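Local coordinates for estrogen receptor (Crassostrea gigas, PDB 4N1Y), which probably acts as a constitutively active, oestrogen-receptor-type transcription factor of the nuclear receptor superfamily, represented here by its ligand-binding domain, at residues 164-167 and 168-172; 55-59 and 60-64; 114-117 and 118-121. All coordinates share one frame; numbering follows the deposited sequence.

Contact 1 of 3, residues 164-167 and 168-172; sequences NMQQ and SLLDA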
ATOM      1  N   ASN B 164      -9.553  17.291  -6.866  1.00 55.89           N
ATOM      2  CA  ASN B 164     -10.183  17.370  -8.179  1.00 50.33           C
ATOM      3  C   ASN B 164      -9.566  16.376  -9.170  1.00 54.84           C
ATOM      4  O   ASN B 164     -10.272  15.805  -9.998  1.00 49.08           O
ATOM      5  CB  ASN B 164     -10.098  18.786  -8.731  1.00 46.44           C
ATOM      6  CG  ASN B 164     -11.013  19.757  -7.983  1.00 65.68           C
ATOM      7  OD1 ASN B 164     -11.938  19.342  -7.283  1.00 69.42           O
ATOM      8  ND2 ASN B 164     -10.783  21.056  -8.166  1.00 70.44           N
ATOM      9  N   MET B 165      -8.244  16.203  -9.115  1.00 50.35           N
ATOM     10  CA  MET B 165      -7.600  15.275 -10.030  1.00 48.92           C
ATOM     11  C   MET B 165      -7.980  13.853  -9.678  1.00 41.84           C
ATOM     12  O   MET B 165      -8.304  13.070 -10.560  1.00 45.78           O
ATOM     13  CB  MET B 165      -6.084  15.444 -10.040  1.00 55.40           C
ATOM     14  CG  MET B 165      -5.632  16.752 -10.663  1.00 63.03           C
ATOM     15  SD  MET B 165      -3.843  17.021 -10.625  1.00 69.04           S
ATOM     16  CE  MET B 165      -3.267  15.631 -11.595  1.00 58.51           C
ATOM     17  N   GLN B 166      -7.946  13.529  -8.390  1.00 38.42           N
ATOM     18  CA  GLN B 166      -8.349  12.207  -7.927  1.00 40.39           C
ATOM     19  C   GLN B 166      -9.776  11.850  -8.377  1.00 47.56           C
ATOM     20  O   GLN B 166     -10.027  10.750  -8.868  1.00 49.68           O
ATOM     21  CB  GLN B 166      -8.242  12.126  -6.402  1.00 42.51           C
ATOM     22  CG  GLN B 166      -8.607  10.754  -5.823  1.00 64.49           C
ATOM     23  CD  GLN B 166      -8.879  10.792  -4.328  1.00 76.67           C
ATOM     24  OE1 GLN B 166      -8.663  11.817  -3.671  1.00 92.17           O
ATOM     25  NE2 GLN B 166      -9.393   9.692  -3.793  1.00 59.72           N
ATOM     26  N   GLN B 167     -10.699  12.792  -8.225  1.00 44.02           N
ATOM     27  CA  GLN B 167     -12.071  12.582  -8.644  1.00 48.20           C
ATOM     28  C   GLN B 167     -12.132  12.337 -10.138  1.00 52.12           C
ATOM     29  O   GLN B 167     -12.823  11.418 -10.589  1.00 52.30           O
ATOM     30  CB  GLN B 167     -12.943  13.766  -8.237  1.00 50.03           C
ATOM     31  CG  GLN B 167     -13.046  13.912  -6.727  1.00 56.43           C
ATOM     32  CD  GLN B 167     -13.473  12.621  -6.052  1.00 62.13           C
ATOM     33  OE1 GLN B 167     -14.632  12.232  -6.115  1.00 73.48           O
ATOM     34  NE2 GLN B 167     -12.524  11.937  -5.429  1.00 69.90           N
ATOM     35  N   SER B 168     -11.406  13.140 -10.911  1.00 48.89           N
ATOM     36  CA  SER B 168     -11.423  12.947 -12.357  1.00 44.00           C
ATOM     37  C   SER B 168     -10.800  11.609 -12.717  1.00 47.10           C
ATOM     38  O   SER B 168     -11.332  10.889 -13.558  1.00 47.16           O
ATOM     39  CB  SER B 168     -10.673  14.057 -13.095  1.00 47.69           C
ATOM     40  OG  SER B 168     -11.253  15.328 -12.874  1.00 62.89           O
ATOM     41  N   LEU B 169      -9.700  11.252 -12.056  1.00 33.70           N
ATOM     42  CA  LEU B 169      -9.061   9.974 -12.350  1.00 34.65           C
ATOM     43  C   LEU B 169      -9.968   8.798 -11.989  1.00 39.83           C
ATOM     44  O   LEU B 169     -10.116   7.864 -12.778  1.00 42.47           O
ATOM     45  CB  LEU B 169      -7.723   9.873 -11.631  1.00 31.25           C
ATOM     46  CG  LEU B 169      -6.710  10.770 -12.331  1.00 35.12           C
ATOM     47  CD1 LEU B 169      -5.352  10.754 -11.641  1.00 40.41           C
ATOM     48  CD2 LEU B 169      -6.609  10.364 -13.784  1.00 32.86           C
ATOM     49  N   LEU B 170     -10.618   8.873 -10.832  1.00 41.69           N
ATOM     50  CA  LEU B 170     -11.545   7.830 -10.399  1.00 44.37           C
ATOM     51  C   LEU B 170     -12.664   7.592 -11.420  1.00 45.58           C
ATOM     52  O   LEU B 170     -12.990   6.446 -11.729  1.00 38.21           O
ATOM     53  CB  LEU B 170     -12.153   8.196  -9.058  1.00 35.42           C
ATOM     54  CG  LEU B 170     -11.263   8.007  -7.843  1.00 35.58           C
ATOM     55  CD1 LEU B 170     -12.027   8.389  -6.584  1.00 37.75           C
ATOM     56  CD2 LEU B 170     -10.764   6.572  -7.765  1.00 38.53           C
ATOM     57  N   ASP B 171     -13.236   8.670 -11.951  1.00 41.20           N
ATOM     58  CA  ASP B 171     -14.245   8.547 -12.993  1.00 45.56           C
ATOM     59  C   ASP B 171     -13.672   7.873 -14.238  1.00 48.24           C
ATOM     60  O   ASP B 171     -14.307   7.000 -14.817  1.00 60.00           O
ATOM     61  CB  ASP B 171     -14.805   9.912 -13.376  1.00 64.55           C
ATOM     62  CG  ASP B 171     -15.631  10.533 -12.269  1.00 78.10           C
ATOM     63  OD1 ASP B 171     -15.988   9.802 -11.310  1.00 82.32           O
ATOM     64  OD2 ASP B 171     -15.915  11.755 -12.362  1.00 72.11           O
ATOM     65  N   ALA B 172     -12.472   8.281 -14.645  1.00 47.15           N
ATOM     66  CA  ALA B 172     -11.854   7.749 -15.853  1.00 46.19           C
ATOM     67  C   ALA B 172     -11.543   6.252 -15.724  1.00 44.65           C
ATOM     68  O   ALA B 172     -11.733   5.472 -16.659  1.00 44.52           O
ATOM     69  CB  ALA B 172     -10.606   8.534 -16.186  1.00 40.23           C
TER

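Contact 2 of 3, residues 55-59 and 60-64; sequences WAKNV and PGYTD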
ATOM      1  N   TRP B  55       6.611  13.229 -17.933  1.00 59.04           N
ATOM      2  CA  TRP B  55       5.317  12.634 -18.129  1.00 55.46           C
ATOM      3  C   TRP B  55       4.290  13.173 -17.148  1.00 58.18           C
ATOM      4  O   TRP B  55       3.157  13.459 -17.526  1.00 67.34           O
ATOM      5  CB  TRP B  55       5.446  11.121 -17.982  1.00 53.40           C
ATOM      6  CG  TRP B  55       4.165  10.462 -17.775  1.00 44.89           C
ATOM      7  CD1 TRP B  55       3.262  10.106 -18.722  1.00 49.55           C
ATOM      8  CD2 TRP B  55       3.603  10.116 -16.518  1.00 38.57           C
ATOM      9  NE1 TRP B  55       2.171   9.527 -18.132  1.00 56.15           N
ATOM     10  CE2 TRP B  55       2.354   9.523 -16.775  1.00 41.58           C
ATOM     11  CE3 TRP B  55       4.041  10.239 -15.195  1.00 38.82           C
ATOM     12  CZ2 TRP B  55       1.527   9.052 -15.757  1.00 33.93           C
ATOM     13  CZ3 TRP B  55       3.220   9.768 -14.180  1.00 41.54           C
ATOM     14  CH2 TRP B  55       1.970   9.180 -14.472  1.00 36.29           C
ATOM     15  N   ALA B  56       4.692  13.317 -15.890  1.00 52.52           N
ATOM     16  CA  ALA B  56       3.793  13.789 -14.841  1.00 53.73           C
ATOM     17  C   ALA B  56       3.168  15.133 -15.199  1.00 58.86           C
ATOM     18  O   ALA B  56       1.965  15.355 -15.009  1.00 53.14           O
ATOM     19  CB  ALA B  56       4.530  13.896 -13.526  1.00 50.55           C
ATOM     20  N   LYS B  57       3.988  16.014 -15.757  1.00 57.31           N
ATOM     21  CA  LYS B  57       3.547  17.362 -16.064  1.00 63.81           C
ATOM     22  C   LYS B  57       2.439  17.317 -17.120  1.00 67.94           C
ATOM     23  O   LYS B  57       1.699  18.291 -17.318  1.00 68.49           O
ATOM     24  CB  LYS B  57       4.745  18.206 -16.501  1.00 54.88           C
ATOM     25  CG  LYS B  57       5.783  18.264 -15.387  1.00 61.64           C
ATOM     26  CD  LYS B  57       6.998  19.100 -15.718  1.00 67.48           C
ATOM     27  CE  LYS B  57       7.951  19.098 -14.530  1.00 70.86           C
ATOM     28  NZ  LYS B  57       9.223  19.819 -14.801  1.00 77.04           N
ATOM     29  N   ASN B  58       2.293  16.159 -17.757  1.00 60.89           N
ATOM     30  CA  ASN B  58       1.236  15.973 -18.734  1.00 57.04           C
ATOM     31  C   ASN B  58      -0.032  15.438 -18.105  1.00 53.32           C
ATOM     32  O   ASN B  58      -1.078  15.454 -18.742  1.00 58.08           O
ATOM     33  CB  ASN B  58       1.672  15.014 -19.844  1.00 57.88           C
ATOM     34  CG  ASN B  58       2.695  15.616 -20.767  1.00 75.61           C
ATOM     35  OD1 ASN B  58       3.737  16.103 -20.332  1.00 87.07           O
ATOM     36  ND2 ASN B  58       2.394  15.608 -22.055  1.00 84.36           N
ATOM     37  N   VAL B  59       0.044  14.954 -16.868  1.00 49.90           N
ATOM     38  CA  VAL B  59      -1.169  14.480 -16.215  1.00 51.00           C
ATOM     39  C   VAL B  59      -2.048  15.684 -15.908  1.00 59.17           C
ATOM     40  O   VAL B  59      -1.649  16.577 -15.168  1.00 56.77           O
ATOM     41  CB  VAL B  59      -0.864  13.667 -14.966  1.00 50.55           C
ATOM     42  CG1 VAL B  59      -2.152  13.200 -14.328  1.00 55.31           C
ATOM     43  CG2 VAL B  59       0.011  12.458 -15.338  1.00 43.27           C
ATOM     44  N   PRO B  60      -3.245  15.721 -16.513  1.00 62.23           N
ATOM     45  CA  PRO B  60      -4.101  16.909 -16.481  1.00 66.56           C
ATOM     46  C   PRO B  60      -4.379  17.363 -15.060  1.00 69.84           C
ATOM     47  O   PRO B  60      -4.837  16.581 -14.227  1.00 67.25           O
ATOM     48  CB  PRO B  60      -5.383  16.457 -17.189  1.00 60.93           C
ATOM     49  CG  PRO B  60      -5.300  14.985 -17.246  1.00 63.97           C
ATOM     50  CD  PRO B  60      -3.864  14.625 -17.271  1.00 62.53           C
ATOM     51  N   GLY B  61      -4.049  18.624 -14.798  1.00 66.18           N
ATOM     52  CA  GLY B  61      -4.246  19.232 -13.501  1.00 57.83           C
ATOM     53  C   GLY B  61      -2.923  19.441 -12.797  1.00 66.57           C
ATOM     54  O   GLY B  61      -2.766  20.399 -12.043  1.00 74.85           O
ATOM     55  N   TYR B  62      -1.956  18.574 -13.085  1.00 64.24           N
ATOM     56  CA  TYR B  62      -0.704  18.515 -12.333  1.00 55.03           C
ATOM     57  C   TYR B  62       0.118  19.811 -12.399  1.00 54.82           C
ATOM     58  O   TYR B  62       0.682  20.266 -11.394  1.00 45.47           O
ATOM     59  CB  TYR B  62       0.146  17.344 -12.839  1.00 53.39           C
ATOM     60  CG  TYR B  62       1.382  17.068 -12.013  1.00 56.51           C
ATOM     61  CD1 TYR B  62       1.314  16.230 -10.903  1.00 55.31           C
ATOM     62  CD2 TYR B  62       2.610  17.638 -12.332  1.00 54.01           C
ATOM     63  CE1 TYR B  62       2.421  15.978 -10.129  1.00 49.12           C
ATOM     64  CE2 TYR B  62       3.733  17.379 -11.559  1.00 50.44           C
ATOM     65  CZ  TYR B  62       3.621  16.548 -10.463  1.00 53.08           C
ATOM     66  OH  TYR B  62       4.712  16.265  -9.691  1.00 66.12           O
ATOM     67  N   THR B  63       0.182  20.420 -13.572  1.00 54.53           N
ATOM     68  CA  THR B  63       0.989  21.616 -13.703  1.00 59.97           C
ATOM     69  C   THR B  63       0.330  22.820 -13.021  1.00 67.61           C
ATOM     70  O   THR B  63       0.911  23.899 -12.956  1.00 75.18           O
ATOM     71  CB  THR B  63       1.267  21.920 -15.164  1.00 63.99           C
ATOM     72  OG1 THR B  63       0.037  21.900 -15.897  1.00 75.01           O
ATOM     73  CG2 THR B  63       2.199  20.863 -15.710  1.00 55.69           C
ATOM     74  N   ASP B  64      -0.886  22.630 -12.521  1.00 64.87           N
ATOM     75  CA  ASP B  64      -1.560  23.665 -11.746  1.00 67.16           C
ATOM     76  C   ASP B  64      -1.360  23.532 -10.225  1.00 66.91           C
ATOM     77  O   ASP B  64      -1.764  24.420  -9.472  1.00 71.56           O
ATOM     78  CB  ASP B  64      -3.042  23.694 -12.100  1.00 76.05           C
ATOM     79  CG  ASP B  64      -3.274  24.059 -13.555  1.00 89.12           C
ATOM     80  OD1 ASP B  64      -2.666  25.055 -14.027  1.00 89.42           O
ATOM     81  OD2 ASP B  64      -4.038  23.333 -14.234  1.00 90.57           O
TER

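Contact 3 of 3, residues 114-117 and 118-121; sequences VEMT and EIFE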
ATOM      1  N   VAL B 114      21.223  -9.987  -7.026  1.00 60.57           N
ATOM      2  CA  VAL B 114      21.177  -8.575  -6.642  1.00 58.04           C
ATOM      3  C   VAL B 114      20.450  -8.367  -5.324  1.00 61.87           C
ATOM      4  O   VAL B 114      20.192  -7.230  -4.931  1.00 60.22           O
ATOM      5  CB  VAL B 114      20.484  -7.698  -7.706  1.00 56.15           C
ATOM      6  CG1 VAL B 114      21.284  -7.698  -8.989  1.00 61.07           C
ATOM      7  CG2 VAL B 114      19.061  -8.176  -7.964  1.00 51.04           C
ATOM      8  N   GLU B 115      20.075  -9.466  -4.677  1.00 59.67           N
ATOM      9  CA  GLU B 115      19.521  -9.416  -3.331  1.00 59.42           C
ATOM     10  C   GLU B 115      18.271  -8.542  -3.243  1.00 60.49           C
ATOM     11  O   GLU B 115      18.075  -7.835  -2.254  1.00 62.98           O
ATOM     12  CB  GLU B 115      20.600  -8.915  -2.373  1.00 61.49           C
ATOM     13  CG  GLU B 115      21.881  -9.744  -2.498  1.00 70.88           C
ATOM     14  CD  GLU B 115      23.038  -9.206  -1.678  1.00 83.06           C
ATOM     15  OE1 GLU B 115      22.875  -8.143  -1.042  1.00 86.08           O
ATOM     16  OE2 GLU B 115      24.125  -9.827  -1.708  1.00 86.30           O
ATOM     17  N   MET B 116      17.428  -8.613  -4.272  1.00 48.18           N
ATOM     18  CA  MET B 116      16.169  -7.881  -4.304  1.00 49.33           C
ATOM     19  C   MET B 116      15.017  -8.845  -4.509  1.00 56.43           C
ATOM     20  O   MET B 116      14.043  -8.552  -5.215  1.00 50.24           O
ATOM     21  CB  MET B 116      16.168  -6.856  -5.423  1.00 54.91           C
ATOM     22  CG  MET B 116      17.258  -5.838  -5.291  1.00 65.57           C
ATOM     23  SD  MET B 116      17.118  -4.516  -6.495  1.00 69.74           S
ATOM     24  CE  MET B 116      15.672  -3.677  -5.867  1.00 38.47           C
ATOM     25  N   THR B 117      15.146 -10.021  -3.921  1.00 52.47           N
ATOM     26  CA  THR B 117      14.156 -11.048  -4.152  1.00 43.10           C
ATOM     27  C   THR B 117      12.769 -10.684  -3.649  1.00 39.04           C
ATOM     28  O   THR B 117      11.808 -10.763  -4.407  1.00 54.29           O
ATOM     29  CB  THR B 117      14.596 -12.362  -3.520  1.00 50.34           C
ATOM     30  OG1 THR B 117      15.746 -12.855  -4.230  1.00 63.53           O
ATOM     31  CG2 THR B 117      13.518 -13.369  -3.649  1.00 48.86           C
ATOM     32  N   GLU B 118      12.669 -10.244  -2.399  1.00 41.66           N
ATOM     33  CA  GLU B 118      11.375  -9.953  -1.782  1.00 49.31           C
ATOM     34  C   GLU B 118      10.699  -8.864  -2.586  1.00 52.02           C
ATOM     35  O   GLU B 118       9.484  -8.918  -2.816  1.00 53.21           O
ATOM     36  CB  GLU B 118      11.500  -9.596  -0.282  1.00 61.97           C
ATOM     37  CG  GLU B 118      11.365  -8.135   0.166  1.00 76.16           C
ATOM     38  CD  GLU B 118      11.547  -7.975   1.694  1.00 91.02           C
ATOM     39  OE1 GLU B 118      11.605  -9.004   2.406  1.00 93.88           O
ATOM     40  OE2 GLU B 118      11.644  -6.825   2.186  1.00100.95           O
ATOM     41  N   ILE B 119      11.480  -7.875  -3.007  1.00 41.12           N
ATOM     42  CA  ILE B 119      10.943  -6.828  -3.860  1.00 38.76           C
ATOM     43  C   ILE B 119      10.415  -7.381  -5.185  1.00 40.59           C
ATOM     44  O   ILE B 119       9.239  -7.208  -5.505  1.00 39.98           O
ATOM     45  CB  ILE B 119      11.987  -5.742  -4.142  1.00 48.75           C
ATOM     46  CG1 ILE B 119      12.289  -4.968  -2.853  1.00 48.35           C
ATOM     47  CG2 ILE B 119      11.495  -4.794  -5.232  1.00 48.73           C
ATOM     48  CD1 ILE B 119      13.478  -4.055  -2.953  1.00 54.17           C
ATOM     49  N   PHE B 120      11.256  -8.069  -5.949  1.00 43.12           N
ATOM     50  CA  PHE B 120      10.828  -8.485  -7.283  1.00 44.36           C
ATOM     51  C   PHE B 120       9.780  -9.592  -7.264  1.00 43.41           C
ATOM     52  O   PHE B 120       8.958  -9.691  -8.183  1.00 45.43           O
ATOM     53  CB  PHE B 120      12.024  -8.915  -8.118  1.00 42.34           C
ATOM     54  CG  PHE B 120      12.918  -7.786  -8.479  1.00 48.95           C
ATOM     55  CD1 PHE B 120      12.433  -6.489  -8.476  1.00 51.59           C
ATOM     56  CD2 PHE B 120      14.244  -8.005  -8.807  1.00 54.80           C
ATOM     57  CE1 PHE B 120      13.257  -5.430  -8.795  1.00 54.30           C
ATOM     58  CE2 PHE B 120      15.072  -6.955  -9.133  1.00 51.19           C
ATOM     59  CZ  PHE B 120      14.581  -5.665  -9.126  1.00 57.30           C
ATOM     60  N   GLU B 121       9.772 -10.390  -6.200  1.00 35.34           N
ATOM     61  CA  GLU B 121       8.766 -11.437  -6.083  1.00 35.01           C
ATOM     62  C   GLU B 121       7.372 -10.860  -5.926  1.00 34.94           C
ATOM     63  O   GLU B 121       6.407 -11.408  -6.438  1.00 45.22           O
ATOM     64  CB  GLU B 121       9.075 -12.341  -4.901  1.00 45.58           C
ATOM     65  CG  GLU B 121       9.821 -13.599  -5.259  1.00 61.99           C
ATOM     66  CD  GLU B 121      10.014 -14.488  -4.054  1.00 80.69           C
ATOM     67  OE1 GLU B 121       9.097 -14.553  -3.206  1.00 85.37           O
ATOM     68  OE2 GLU B 121      11.053 -15.173  -3.981  1.00 89.18           O
TER

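Contact 1 of 3, residues 164-167 and 168-172
Between N164 and D171 the backbone makes two regular turns of α-helix, with S168, L169, L170 and D171 each giving its N-H to the carbonyl four residues back, the shortest of these bonds running 2.7 Å from L169 N to M165 O. The first carbonyl of the run takes two donors. N164 O accepts S168 N at 3.0 Å and the hydroxyl S168 OG at 3.1 Å, and the two reach it from opposite faces of its plane. S168 can do this because OG is turned back beside its own backbone N (chi1 -61°), which folds the hydroxyl against the preceding turn.

On another side of the helix, L170 lies beside two glutamine chains. Q166, extended beyond CG, runs alongside it and points the same way, with Q166 NE2 4.1 Å from L170 CD1. Q167 bends at chi2 and crosses L170 at an angle, so that Q167 NE2 comes to 3.8 Å from the same CD1 methyl. This is contact without a polar bond. The other end of that amide, Q167 OE1, accepts from R186 of the second subunit, and the carboxylate of D171 forms a salt bridge with the same arginine.

Helix 159-180 thus lies between helices 137-149 and 7-15 of its own chain and the second subunit. M165, L169 and L170 pack inward on V149 and M146 of helix 137-149, S168 and L169 rest on I10 of helix 7-15, and Q166, L170 and D171 meet A190, P189 and V185 of the second subunit.

Contact 2 of 3, residues 55-59 and 60-64
The aromatic ring of Y62 swings back over A56 and presents one face to its methyl. A56 CB sits 4.2 Å from the ring centroid, 16° off the normal, in a CH-pi contact displaced toward the rim, with Y62 CE2 its nearest ring atom at 4.1 Å. What sends the ring this way is a first torsion that sets CG opposite the backbone N (chi1 -172°). At the far end of the ring, Y62 OH is hydrogen-bonded to the carbonyl of Q70.

Y62 is also tied down at its backbone: Y62 N donates to V59 O at 2.9 Å, closing the turn over P60 and G61. V59 crosses the proline ring at an angle, its CG1 branch 3.7 Å from P60 CD. Its other branch, CG2, lies over one face of the W55 indole, so the valine's two methyls serve two different neighbours. Further out, T63 CG2 faces the backbone-proximal part of K57, 3.8 Å from K57 CB, while the extended lysine chain leads off elsewhere.

Around the turn, A56 and Y62 both pack on L148 of helix 137-149 and I74 of helix 67-89, and V59 reaches A145 and L14. G61 has a positive phi of 108°, as expected at the third position of a type II turn. Two consecutive beta turns, type I from A56 to V59 and type II from V59 to Y62, lead the chain out of helix 34-56 within the helical nuclear-receptor ligand-binding fold.

Contact 3 of 3, residues 114-117 and 118-121
M116 reaches F120 and I119 with successive atoms of one side chain. Its CB lies over one face of the F120 ring, 4.2 Å from the centroid and 22° off the normal, a CH-pi contact shifted toward the rim. CG, set beside the backbone N (chi1 -60°), carries the chain outward past the rim at CE2 and CZ. SD then stands obliquely to the ring, 4.6 Å from the centroid, in a Met-aromatic contact whose nearest ring atom is F120 CZ. A bend at chi3 (70°) brings the terminal CE back near F120 CZ, 4.0 Å away, and on to I119 CD1 at 3.7 Å.

The backbone ties the same residues together, F120 N donating to M116 O at 2.9 Å. One step on, E121 N bonds to T117 O; the side chains of these two residues run alongside each other, while E121 OE1 makes a salt bridge to R154 of the second subunit. The F120 ring also meets W111 edge-to-face, and M116 packs on F208 and F209 of helix 187-215.

The arrangement is a helix-to-helix junction: a Schellman motif, with E115 at positive phi, ends helix 108-113, and M116 follows directly as the N-cap residue of helix 117-132.

From the N terminus the three contacts come in series, contact 2, then contact 3, then contact 1; each is local, between residues a few positions apart, and none encloses or crosses another. Contact 2 turns the chain out of helix 34-56 toward helix 67-89, contact 3 joins helix 108-113 to helix 117-132, and contact 1 lies within helix 159-180. Contacts 1 and 2 touch in space: M165 CE lies 3.8 Å from V59 CG1, packing helix 159-180 against the two successive turns, and both contacts lean on helices 137-149 and 7-15. Contact 3 lies on the opposite side of the chain's centre, its centre about 33 Å from that of contact 1, yet both reach the second subunit.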